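Side-chain contacts in thymidylate synthase (PDB 1TIS), which catalyses the transfer of a one-carbon group from 5,10-methylenetetrahydrofolate to dUMP, yielding dTMP and dihydrofolate: residues A[41-46]-A[190-195]; A[2-7]-A[182-187]; A[88-93]-A[151-156]; A[56-61]-A[84-89]. All coordinates share one frame; numbering follows the deposited sequence.

Contact 1: A[41-46]-A[190-195]; sequences GFPAVT and SYATLV
Ala192 on the helix carries this contact: its methyl group meets two neighbouring residues of the 41-46 loop, Phe42 and Pro43. Ala192 CB lies obliquely to the Phe42 ring, 4.1 Å from Phe42 CE1, and the ring of Pro43 comes in from another direction, with Pro43 CG 4.4 Å from Ala192 CB. Thr193, next along the helix, completes the first shell: its OG1 stands at the edge of the Phe42 ring, close to the ring plane, 4.4 Å from Phe42 CE1. All of this is van der Waals contact. With chi1 at 178° the Phe42 ring swings out beside its own carbonyl carbon, which brings CE1 up to the helix.

One shell out, the hydroxyl of Thr193 is hydrogen-bonded to the carbonyl O of Ala189, one turn back, so its polar atom is satisfied inside the helix although it sits in a buried, apolar setting. Phe42 also touches Cys238, Leu240 and Leu271, and a backbone hydrogen bond with Cys238 ties the loop down at this point. Pro43 and Val45 rest on Ile188, and Ala44 on Ala189, so the loop follows the same helix toward its N-terminal end. Thr193 meanwhile turns to Ile56 and Leu59 of helix 53-64.

Asn187, a dUMP-binding residue by similarity, lies on the same helix about 9 Å from Ala192, side chain to side chain. The connection between strand 33-37 and helix 53-64 thus runs against one flank of helix 184-202, the long buried helix of the thymidylate synthase fold.

Contact 2: A[2-7]-A[182-187]; sequences KQYQDL and LGLPFN
Tyr4 makes the main contact of helix 3-12 with the 182-187 segment, where it meets Leu184 and Pro185. Just before it, Gln3 folds its amide back over the chain start: Lys2 N donates to Gln3 OE1 over 3.2 Å, from well above the carbonyl plane, while Gln3 NE2 bonds to Arg35 O in strand 33-37. A chi1 of -176° throws the ring of Tyr4 out from its helix. Its phenol end comes against the proline ring, with Tyr4 OH 3.5 Å from Pro185 CD and Tyr4 CE2 4.1 Å from Pro185 CG; the two side chains cross at about a right angle. Leu184 comes obliquely to the ring on its CE1 side, Leu184 CD2 being 4.3 Å from Tyr4 CE1. In the thymidylate synthase fold this brings the N-terminal helix onto the first turn of the long helix 184-202, whose N-cap position is held by Gly183. Val45 and Val180 also touch Tyr4. One turn on from Tyr4, Leu7 points to the same leucine more loosely, with Leu7 CD2 4.6 Å from Leu184 CD2; Leu184 in turn packs on Trp173 and on Val178, a probable dUMP-site residue.

Contact 3: A[88-93]-A[151-156]; sequences DENYEN and MALPPC
Ala152 O accepts a hydrogen bond from Gln94 NE2 of helix 88-95, and the methyl of the same alanine faces Asn90 on that helix, Ala152 CB lying 4.4 Å from Asn90 OD1. Most of the touching is done by the next residue, Leu153. Its CD1 sits across the end of the Asn90 amide, 3.9 Å from Asn90 ND2 and equally far from Asn90 OD1, while Leu153 CB is 4.0 Å from Asn90 OD1. Asn90 leaves its helix alongside the loop and sends its amide end over to it (chi1 -155°), whereas Leu153 is aimed toward the helix already at its CB; the two side chains meet roughly perpendicular to each other. The amide is buried against aliphatic carbon here, and ND2 has a polar partner in Val286 O, the C-terminal residue, through a weak hydrogen bond.

The contact lies next to what is probably the active site. Three residues beyond Leu153 comes Cys156, the nucleophile by similarity; the side chain of Ala285, a probable folate-site residue, is about 6 Å from that of Asn90, and a phosphate ion, probably from the crystallisation liquor, lies about 5 Å from the Leu153 side chain. Pro154 packs on Arg137 of the second subunit.

Helix 88-95 thus flanks the loop that leads into strand 157-164. Leu153 and Pro155 touch Tyr109 on helix 109-114, Cys156 lies against strand 168-179, and Tyr91 turns to Val69 on helix 69-77.

Contact 4: A[56-61]-A[84-89]; sequences IAELIW and KTVWDE
Glu58 and Trp61, three residues apart on helix 53-64, take hold of Trp87 in two different ways. Glu58 meets the indole at its N-H: Trp87 NE1 donates to Glu58 OE1 over 2.9 Å, with a bent N-H...O angle of 134°. The donor stands above the carboxylate plane, and OE1 in turn is somewhat tilted from the ring plane of the tryptophan. The glutamate gets there on a fully stretched chain (chi1 176°, chi2 172°) that runs crosswise to the indole. The edge of the six-membered ring of Trp61 points at the five-membered ring of Trp87 in an edge-to-face pair, with Trp61 CZ3 3.7 Å from Trp87 NE1 and 3.9 Å from Trp87 CD1. The indole is thus fixed both at its N-H edge and over one face. A type I turn from Thr85 to Asp88 presents Trp87 just before helix 88-95, along with Val86, whose CG2 lies 3.8 Å from Glu58 OE1. Side chain to side chain, Trp87 is about 8 Å from Cys156, the nucleophile by similarity, and Glu58 about 6 Å from Asn187, a probable dUMP-binding residue, consistent with a wall of the thymidylate synthase active-site pocket.

Overall arrangement
From the N terminus, residues 2-7 open the widest loop, which contact 2 closes at the start of helix 184-202. The 41-46 loop follows and is returned to the same helix a little further on, so contacts 1 and 2 cross along the chain; they touch through Val45 and Tyr4. Within both loops lie the shorter closures: contact 4 joins helix 53-64 to the turn before helix 88-95, and contact 3 carries on from that helix to the 151-156 loop ahead of strand 157-164. Contacts 3 and 4 share Asp88 and Glu89. Leu59 against Thr193 and Leu194 links contact 4 to contact 1, and Phe186 links it to contact 2.

Contact 1: A[41-46]-A[190-195]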
# COMPACT_ATOMS: atom_id res chain seq x y z
N GLY A 41 -13.49 -19.64 -8.72
CA GLY A 41 -13.58 -19.13 -10.07
C GLY A 41 -12.66 -17.95 -10.34
O GLY A 41 -12.09 -17.31 -9.45
N PHE A 42 -12.52 -17.66 -11.63
CA PHE A 42 -11.64 -16.60 -12.07
C PHE A 42 -12.33 -15.26 -12.00
O PHE A 42 -13.13 -14.99 -12.89
CB PHE A 42 -11.21 -16.95 -13.48
CG PHE A 42 -10.32 -15.96 -14.19
CD1 PHE A 42 -8.98 -15.90 -13.87
CD2 PHE A 42 -10.88 -15.16 -15.15
CE1 PHE A 42 -8.18 -15.00 -14.53
CE2 PHE A 42 -10.08 -14.27 -15.81
CZ PHE A 42 -8.73 -14.19 -15.50
N PRO A 43 -12.07 -14.32 -11.09
CA PRO A 43 -12.93 -13.17 -10.89
C PRO A 43 -13.09 -12.21 -12.07
O PRO A 43 -13.97 -11.37 -11.95
CB PRO A 43 -12.33 -12.52 -9.68
CG PRO A 43 -10.84 -12.66 -9.94
CD PRO A 43 -10.80 -14.12 -10.40
N ALA A 44 -12.38 -12.27 -13.21
CA ALA A 44 -12.48 -11.18 -14.20
C ALA A 44 -13.83 -11.01 -14.88
O ALA A 44 -14.27 -11.66 -15.83
CB ALA A 44 -11.48 -11.31 -15.33
N VAL A 45 -14.44 -10.01 -14.27
CA VAL A 45 -15.77 -9.53 -14.58
C VAL A 45 -15.73 -8.99 -16.02
O VAL A 45 -14.92 -8.13 -16.37
CB VAL A 45 -16.18 -8.40 -13.57
CG1 VAL A 45 -17.70 -8.48 -13.46
CG2 VAL A 45 -15.56 -8.53 -12.17
N THR A 46 -16.56 -9.61 -16.87
CA THR A 46 -16.69 -9.27 -18.28
C THR A 46 -17.57 -8.03 -18.51
O THR A 46 -17.61 -7.14 -17.65
CB THR A 46 -17.23 -10.58 -18.97
OG1 THR A 46 -17.12 -10.35 -20.38
CG2 THR A 46 -18.67 -10.95 -18.58
N SER A 190 -5.26 -8.39 -14.49
CA SER A 190 -3.80 -8.42 -14.43
C SER A 190 -3.22 -9.08 -13.20
O SER A 190 -2.43 -10.01 -13.38
CB SER A 190 -3.27 -7.01 -14.54
OG SER A 190 -2.42 -6.79 -15.67
N TYR A 191 -3.55 -8.73 -11.96
CA TYR A 191 -2.96 -9.46 -10.85
C TYR A 191 -3.58 -10.84 -10.67
O TYR A 191 -2.89 -11.74 -10.18
CB TYR A 191 -3.08 -8.66 -9.59
CG TYR A 191 -2.15 -7.46 -9.56
CD1 TYR A 191 -0.79 -7.60 -9.37
CD2 TYR A 191 -2.67 -6.21 -9.77
CE1 TYR A 191 0.04 -6.49 -9.40
CE2 TYR A 191 -1.85 -5.09 -9.79
CZ TYR A 191 -0.49 -5.23 -9.61
OH TYR A 191 0.30 -4.09 -9.69
N ALA A 192 -4.85 -11.12 -11.03
CA ALA A 192 -5.46 -12.46 -11.02
C ALA A 192 -4.59 -13.43 -11.82
O ALA A 192 -4.29 -14.55 -11.37
CB ALA A 192 -6.81 -12.42 -11.67
N THR A 193 -4.17 -13.00 -13.03
CA THR A 193 -3.27 -13.75 -13.87
C THR A 193 -1.95 -13.74 -13.11
O THR A 193 -1.48 -14.86 -12.88
CB THR A 193 -3.14 -13.11 -15.25
OG1 THR A 193 -4.46 -12.88 -15.73
CG2 THR A 193 -2.47 -14.00 -16.28
N LEU A 194 -1.35 -12.65 -12.59
CA LEU A 194 -0.09 -12.75 -11.81
C LEU A 194 -0.11 -13.71 -10.62
O LEU A 194 0.91 -14.35 -10.35
CB LEU A 194 0.36 -11.41 -11.20
CG LEU A 194 1.72 -10.76 -11.55
CD1 LEU A 194 2.34 -10.26 -10.25
CD2 LEU A 194 2.71 -11.72 -12.19
N VAL A 195 -1.21 -13.92 -9.88
CA VAL A 195 -1.15 -14.90 -8.80
C VAL A 195 -1.26 -16.27 -9.45
O VAL A 195 -0.87 -17.26 -8.85
CB VAL A 195 -2.28 -14.62 -7.79
CG1 VAL A 195 -3.59 -14.74 -8.46
CG2 VAL A 195 -2.28 -15.63 -6.65

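Contact 2: A[2-7]-A[182-187]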
# COMPACT_ATOMS: atom_id res chain seq x y z
N LYS A 2 -19.54 -11.21 -6.09
CA LYS A 2 -20.61 -10.36 -5.53
C LYS A 2 -20.25 -8.89 -5.24
O LYS A 2 -20.90 -7.94 -5.68
CB LYS A 2 -21.14 -10.99 -4.21
CG LYS A 2 -20.16 -11.19 -3.05
CD LYS A 2 -20.86 -10.91 -1.73
CE LYS A 2 -19.86 -10.86 -0.56
NZ LYS A 2 -20.52 -10.72 0.74
N GLN A 3 -19.12 -8.74 -4.53
CA GLN A 3 -18.64 -7.49 -3.98
C GLN A 3 -18.34 -6.39 -4.96
O GLN A 3 -18.21 -5.25 -4.51
CB GLN A 3 -17.39 -7.75 -3.09
CG GLN A 3 -16.06 -8.27 -3.64
CD GLN A 3 -16.12 -9.63 -4.34
OE1 GLN A 3 -16.73 -9.78 -5.42
NE2 GLN A 3 -15.55 -10.68 -3.78
N TYR A 4 -18.26 -6.58 -6.26
CA TYR A 4 -17.99 -5.43 -7.12
C TYR A 4 -19.23 -4.54 -7.24
O TYR A 4 -19.13 -3.32 -7.13
CB TYR A 4 -17.55 -5.93 -8.49
CG TYR A 4 -17.16 -4.83 -9.46
CD1 TYR A 4 -16.84 -3.57 -9.02
CD2 TYR A 4 -17.13 -5.11 -10.81
CE1 TYR A 4 -16.51 -2.58 -9.91
CE2 TYR A 4 -16.79 -4.12 -11.71
CZ TYR A 4 -16.48 -2.86 -11.25
OH TYR A 4 -16.14 -1.85 -12.11
N GLN A 5 -20.40 -5.16 -7.44
CA GLN A 5 -21.70 -4.49 -7.56
C GLN A 5 -22.00 -3.56 -6.39
O GLN A 5 -22.48 -2.43 -6.57
CB GLN A 5 -22.79 -5.56 -7.66
CG GLN A 5 -23.04 -6.16 -9.06
CD GLN A 5 -21.83 -6.65 -9.86
OE1 GLN A 5 -20.86 -7.22 -9.34
NE2 GLN A 5 -21.83 -6.42 -11.17
N ASP A 6 -21.66 -4.07 -5.20
CA ASP A 6 -21.76 -3.32 -3.97
C ASP A 6 -20.93 -2.04 -4.05
O ASP A 6 -21.53 -0.96 -4.07
CB ASP A 6 -21.24 -4.10 -2.77
CG ASP A 6 -21.91 -5.44 -2.45
OD1 ASP A 6 -23.13 -5.56 -2.56
OD2 ASP A 6 -21.18 -6.36 -2.06
N LEU A 7 -19.60 -2.10 -4.16
CA LEU A 7 -18.75 -0.92 -4.09
C LEU A 7 -19.28 0.25 -4.87
O LEU A 7 -19.49 1.31 -4.28
CB LEU A 7 -17.32 -1.19 -4.59
CG LEU A 7 -16.28 -0.02 -4.56
CD1 LEU A 7 -16.21 0.57 -3.15
CD2 LEU A 7 -14.90 -0.52 -5.00
N LEU A 182 -13.99 2.24 -15.98
CA LEU A 182 -13.21 1.61 -17.04
C LEU A 182 -11.77 1.32 -16.74
O LEU A 182 -10.93 1.28 -17.64
CB LEU A 182 -13.33 2.50 -18.28
CG LEU A 182 -14.15 1.93 -19.41
CD1 LEU A 182 -14.38 3.00 -20.43
CD2 LEU A 182 -13.41 0.78 -20.06
N GLY A 183 -11.44 1.11 -15.49
CA GLY A 183 -10.05 0.86 -15.14
C GLY A 183 -9.94 -0.46 -14.41
O GLY A 183 -9.44 -1.48 -14.91
N LEU A 184 -10.60 -0.41 -13.25
CA LEU A 184 -10.58 -1.47 -12.27
C LEU A 184 -10.87 -2.81 -12.89
O LEU A 184 -10.12 -3.72 -12.51
CB LEU A 184 -11.59 -1.20 -11.15
CG LEU A 184 -11.52 -1.99 -9.85
CD1 LEU A 184 -10.06 -2.03 -9.34
CD2 LEU A 184 -12.56 -1.37 -8.87
N PRO A 185 -11.79 -3.05 -13.82
CA PRO A 185 -11.78 -4.30 -14.59
C PRO A 185 -10.47 -4.81 -15.22
O PRO A 185 -10.09 -5.97 -14.94
CB PRO A 185 -12.88 -4.04 -15.56
CG PRO A 185 -13.91 -3.48 -14.59
CD PRO A 185 -13.12 -2.44 -13.85
N PHE A 186 -9.68 -3.98 -15.94
CA PHE A 186 -8.40 -4.42 -16.51
C PHE A 186 -7.42 -4.77 -15.39
O PHE A 186 -6.57 -5.65 -15.53
CB PHE A 186 -7.91 -3.29 -17.39
CG PHE A 186 -6.64 -3.46 -18.26
CD1 PHE A 186 -5.36 -3.21 -17.73
CD2 PHE A 186 -6.75 -3.71 -19.63
CE1 PHE A 186 -4.23 -3.22 -18.54
CE2 PHE A 186 -5.63 -3.71 -20.44
CZ PHE A 186 -4.38 -3.46 -19.90
N ASN A 187 -7.52 -4.14 -14.20
CA ASN A 187 -6.64 -4.47 -13.07
C ASN A 187 -6.95 -5.68 -12.23
O ASN A 187 -6.01 -6.33 -11.78
CB ASN A 187 -6.58 -3.32 -12.15
CG ASN A 187 -5.66 -2.31 -12.76
OD1 ASN A 187 -5.94 -1.11 -12.81
ND2 ASN A 187 -4.51 -2.79 -13.25

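Contact 3: A[88-93]-A[151-156]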
# COMPACT_ATOMS: atom_id res chain seq x y z
N ASP A 88 -0.05 3.42 -26.51
CA ASP A 88 0.20 4.28 -27.66
C ASP A 88 -0.17 5.74 -27.52
O ASP A 88 0.68 6.63 -27.60
CB ASP A 88 -0.51 3.73 -28.87
CG ASP A 88 0.17 2.52 -29.46
OD1 ASP A 88 1.39 2.42 -29.49
OD2 ASP A 88 -0.57 1.68 -29.94
N GLU A 89 -1.44 6.03 -27.30
CA GLU A 89 -1.85 7.40 -27.11
C GLU A 89 -1.67 7.54 -25.63
O GLU A 89 -2.63 7.34 -24.88
CB GLU A 89 -3.31 7.63 -27.50
CG GLU A 89 -3.55 8.25 -28.88
CD GLU A 89 -3.60 7.30 -30.08
OE1 GLU A 89 -4.35 6.31 -30.03
OE2 GLU A 89 -2.91 7.55 -31.07
N ASN A 90 -0.40 7.72 -25.23
CA ASN A 90 0.07 7.88 -23.83
C ASN A 90 1.57 8.17 -23.97
O ASN A 90 2.17 9.08 -23.38
CB ASN A 90 -0.15 6.60 -22.97
CG ASN A 90 -0.27 6.84 -21.47
OD1 ASN A 90 0.68 6.68 -20.72
ND2 ASN A 90 -1.40 7.23 -20.92
N TYR A 91 2.17 7.41 -24.89
CA TYR A 91 3.51 7.67 -25.37
C TYR A 91 3.33 8.86 -26.30
O TYR A 91 3.85 9.91 -25.96
CB TYR A 91 4.01 6.44 -26.09
CG TYR A 91 4.96 6.69 -27.23
CD1 TYR A 91 6.19 7.31 -27.07
CD2 TYR A 91 4.54 6.25 -28.47
CE1 TYR A 91 7.01 7.50 -28.16
CE2 TYR A 91 5.36 6.44 -29.57
CZ TYR A 91 6.57 7.05 -29.39
OH TYR A 91 7.35 7.22 -30.51
N GLU A 92 2.55 8.79 -27.39
CA GLU A 92 2.35 9.93 -28.31
C GLU A 92 2.06 11.33 -27.76
O GLU A 92 1.85 12.25 -28.54
CB GLU A 92 1.22 9.63 -29.29
CG GLU A 92 1.77 9.13 -30.61
CD GLU A 92 1.05 7.92 -31.17
OE1 GLU A 92 -0.03 7.61 -30.67
OE2 GLU A 92 1.59 7.31 -32.10
N ASN A 93 1.88 11.49 -26.46
CA ASN A 93 1.85 12.80 -25.92
C ASN A 93 2.64 12.74 -24.63
O ASN A 93 3.79 13.13 -24.76
CB ASN A 93 0.42 13.30 -25.68
CG ASN A 93 -0.28 12.63 -24.54
OD1 ASN A 93 -0.18 11.41 -24.38
ND2 ASN A 93 -0.93 13.40 -23.69
N MET A 151 9.09 9.28 -15.93
CA MET A 151 8.13 8.34 -16.41
C MET A 151 6.97 9.08 -17.08
O MET A 151 6.52 10.11 -16.58
CB MET A 151 7.62 7.49 -15.24
CG MET A 151 8.50 6.59 -14.38
SD MET A 151 7.65 6.03 -12.87
CE MET A 151 8.94 5.73 -11.70
N ALA A 152 6.49 8.51 -18.20
CA ALA A 152 5.24 8.88 -18.87
C ALA A 152 4.02 9.10 -17.97
O ALA A 152 3.33 10.12 -18.00
CB ALA A 152 4.82 7.78 -19.87
N LEU A 153 3.68 8.09 -17.18
CA LEU A 153 2.58 8.10 -16.23
C LEU A 153 3.18 7.42 -14.99
O LEU A 153 3.61 6.26 -15.07
CB LEU A 153 1.40 7.29 -16.84
CG LEU A 153 0.17 6.71 -16.09
CD1 LEU A 153 -0.87 6.40 -17.16
CD2 LEU A 153 0.45 5.40 -15.36
N PRO A 154 3.31 8.08 -13.84
CA PRO A 154 3.75 7.42 -12.60
C PRO A 154 2.75 6.30 -12.33
O PRO A 154 1.57 6.47 -12.69
CB PRO A 154 3.77 8.57 -11.59
CG PRO A 154 2.71 9.50 -12.12
CD PRO A 154 2.93 9.47 -13.62
N PRO A 155 3.12 5.13 -11.79
CA PRO A 155 2.28 3.92 -11.76
C PRO A 155 0.98 4.18 -11.04
O PRO A 155 1.03 4.92 -10.08
CB PRO A 155 3.13 2.88 -11.07
CG PRO A 155 4.53 3.36 -11.32
CD PRO A 155 4.36 4.86 -11.09
N CYS A 156 -0.19 3.73 -11.46
CA CYS A 156 -1.35 3.89 -10.59
C CYS A 156 -1.29 2.66 -9.67
O CYS A 156 -1.56 2.78 -8.47
CB CYS A 156 -2.70 3.90 -11.35
SG CYS A 156 -3.00 5.32 -12.44

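Contact 4: A[56-61]-A[84-89]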
# COMPACT_ATOMS: atom_id res chain seq x y z
N ILE A 56 -3.28 -9.12 -21.05
CA ILE A 56 -2.38 -10.25 -20.90
C ILE A 56 -1.03 -9.86 -21.45
O ILE A 56 0.01 -10.28 -20.94
CB ILE A 56 -3.01 -11.47 -21.66
CG1 ILE A 56 -4.30 -11.84 -20.99
CG2 ILE A 56 -2.13 -12.68 -21.64
CD1 ILE A 56 -4.22 -12.16 -19.46
N ALA A 57 -1.02 -9.03 -22.49
CA ALA A 57 0.23 -8.63 -23.15
C ALA A 57 1.00 -7.54 -22.47
O ALA A 57 2.20 -7.40 -22.67
CB ALA A 57 0.02 -8.10 -24.53
N GLU A 58 0.27 -6.73 -21.72
CA GLU A 58 0.87 -5.69 -20.94
C GLU A 58 1.53 -6.40 -19.78
O GLU A 58 2.69 -6.09 -19.53
CB GLU A 58 -0.15 -4.74 -20.42
CG GLU A 58 0.52 -3.73 -19.54
CD GLU A 58 -0.43 -2.63 -19.16
OE1 GLU A 58 -0.71 -1.82 -20.04
OE2 GLU A 58 -0.89 -2.58 -18.02
N LEU A 59 0.85 -7.34 -19.09
CA LEU A 59 1.45 -8.03 -17.96
C LEU A 59 2.71 -8.74 -18.38
O LEU A 59 3.71 -8.60 -17.66
CB LEU A 59 0.49 -9.06 -17.38
CG LEU A 59 1.02 -10.18 -16.44
CD1 LEU A 59 1.34 -9.63 -15.05
CD2 LEU A 59 -0.01 -11.29 -16.39
N ILE A 60 2.77 -9.45 -19.50
CA ILE A 60 4.01 -10.16 -19.82
C ILE A 60 5.17 -9.22 -20.08
O ILE A 60 6.30 -9.44 -19.63
CB ILE A 60 3.71 -11.05 -21.03
CG1 ILE A 60 2.65 -12.12 -20.63
CG2 ILE A 60 5.05 -11.63 -21.55
CD1 ILE A 60 1.71 -12.65 -21.74
N TRP A 61 4.86 -8.12 -20.77
CA TRP A 61 5.81 -7.07 -21.13
C TRP A 61 6.38 -6.46 -19.85
O TRP A 61 7.60 -6.38 -19.67
CB TRP A 61 5.01 -6.10 -22.02
CG TRP A 61 5.67 -4.80 -22.38
CD1 TRP A 61 6.79 -4.79 -23.17
CD2 TRP A 61 5.29 -3.56 -21.96
NE1 TRP A 61 7.13 -3.52 -23.24
CE2 TRP A 61 6.26 -2.77 -22.54
CE3 TRP A 61 4.31 -2.98 -21.20
CZ2 TRP A 61 6.26 -1.40 -22.35
CZ3 TRP A 61 4.31 -1.61 -21.01
CH2 TRP A 61 5.28 -0.82 -21.58
N LYS A 84 -2.45 -1.22 -32.79
CA LYS A 84 -2.51 -0.29 -31.68
C LYS A 84 -2.31 -1.12 -30.43
O LYS A 84 -2.32 -2.36 -30.48
CB LYS A 84 -3.87 0.46 -31.61
CG LYS A 84 -5.06 -0.48 -31.73
CD LYS A 84 -6.44 0.10 -31.52
CE LYS A 84 -7.44 -1.08 -31.58
NZ LYS A 84 -7.10 -2.18 -30.67
N THR A 85 -2.13 -0.36 -29.36
CA THR A 85 -1.87 -0.89 -28.06
C THR A 85 -2.10 0.22 -27.03
O THR A 85 -1.94 1.42 -27.27
CB THR A 85 -0.42 -1.45 -28.02
OG1 THR A 85 -0.56 -2.63 -27.23
CG2 THR A 85 0.64 -0.56 -27.41
N VAL A 86 -2.50 -0.30 -25.87
CA VAL A 86 -2.84 0.40 -24.64
C VAL A 86 -1.95 1.56 -24.19
O VAL A 86 -2.44 2.44 -23.48
CB VAL A 86 -2.92 -0.66 -23.50
CG1 VAL A 86 -4.33 -1.23 -23.48
CG2 VAL A 86 -1.90 -1.81 -23.69
N TRP A 87 -0.65 1.61 -24.54
CA TRP A 87 0.16 2.73 -24.14
C TRP A 87 0.42 3.68 -25.30
O TRP A 87 1.00 4.75 -25.10
CB TRP A 87 1.50 2.25 -23.55
CG TRP A 87 1.44 1.76 -22.09
CD1 TRP A 87 1.07 0.47 -21.87
CD2 TRP A 87 1.76 2.43 -20.91
NE1 TRP A 87 1.16 0.32 -20.59
CE2 TRP A 87 1.56 1.43 -19.98
CE3 TRP A 87 2.18 3.66 -20.43
CZ2 TRP A 87 1.76 1.60 -18.63
CZ3 TRP A 87 2.39 3.86 -19.07
CH2 TRP A 87 2.18 2.84 -18.18
N ASP A 88 -0.05 3.42 -26.51
CA ASP A 88 0.20 4.28 -27.66
C ASP A 88 -0.17 5.74 -27.52
O ASP A 88 0.68 6.63 -27.60
CB ASP A 88 -0.51 3.73 -28.87
CG ASP A 88 0.17 2.52 -29.46
OD1 ASP A 88 1.39 2.42 -29.49
OD2 ASP A 88 -0.57 1.68 -29.94
N GLU A 89 -1.44 6.03 -27.30
CA GLU A 89 -1.85 7.40 -27.11
C GLU A 89 -1.67 7.54 -25.63
O GLU A 89 -2.63 7.34 -24.88
CB GLU A 89 -3.31 7.63 -27.50
CG GLU A 89 -3.55 8.25 -28.88
CD GLU A 89 -3.60 7.30 -30.08
OE1 GLU A 89 -4.35 6.31 -30.03
OE2 GLU A 89 -2.91 7.55 -31.07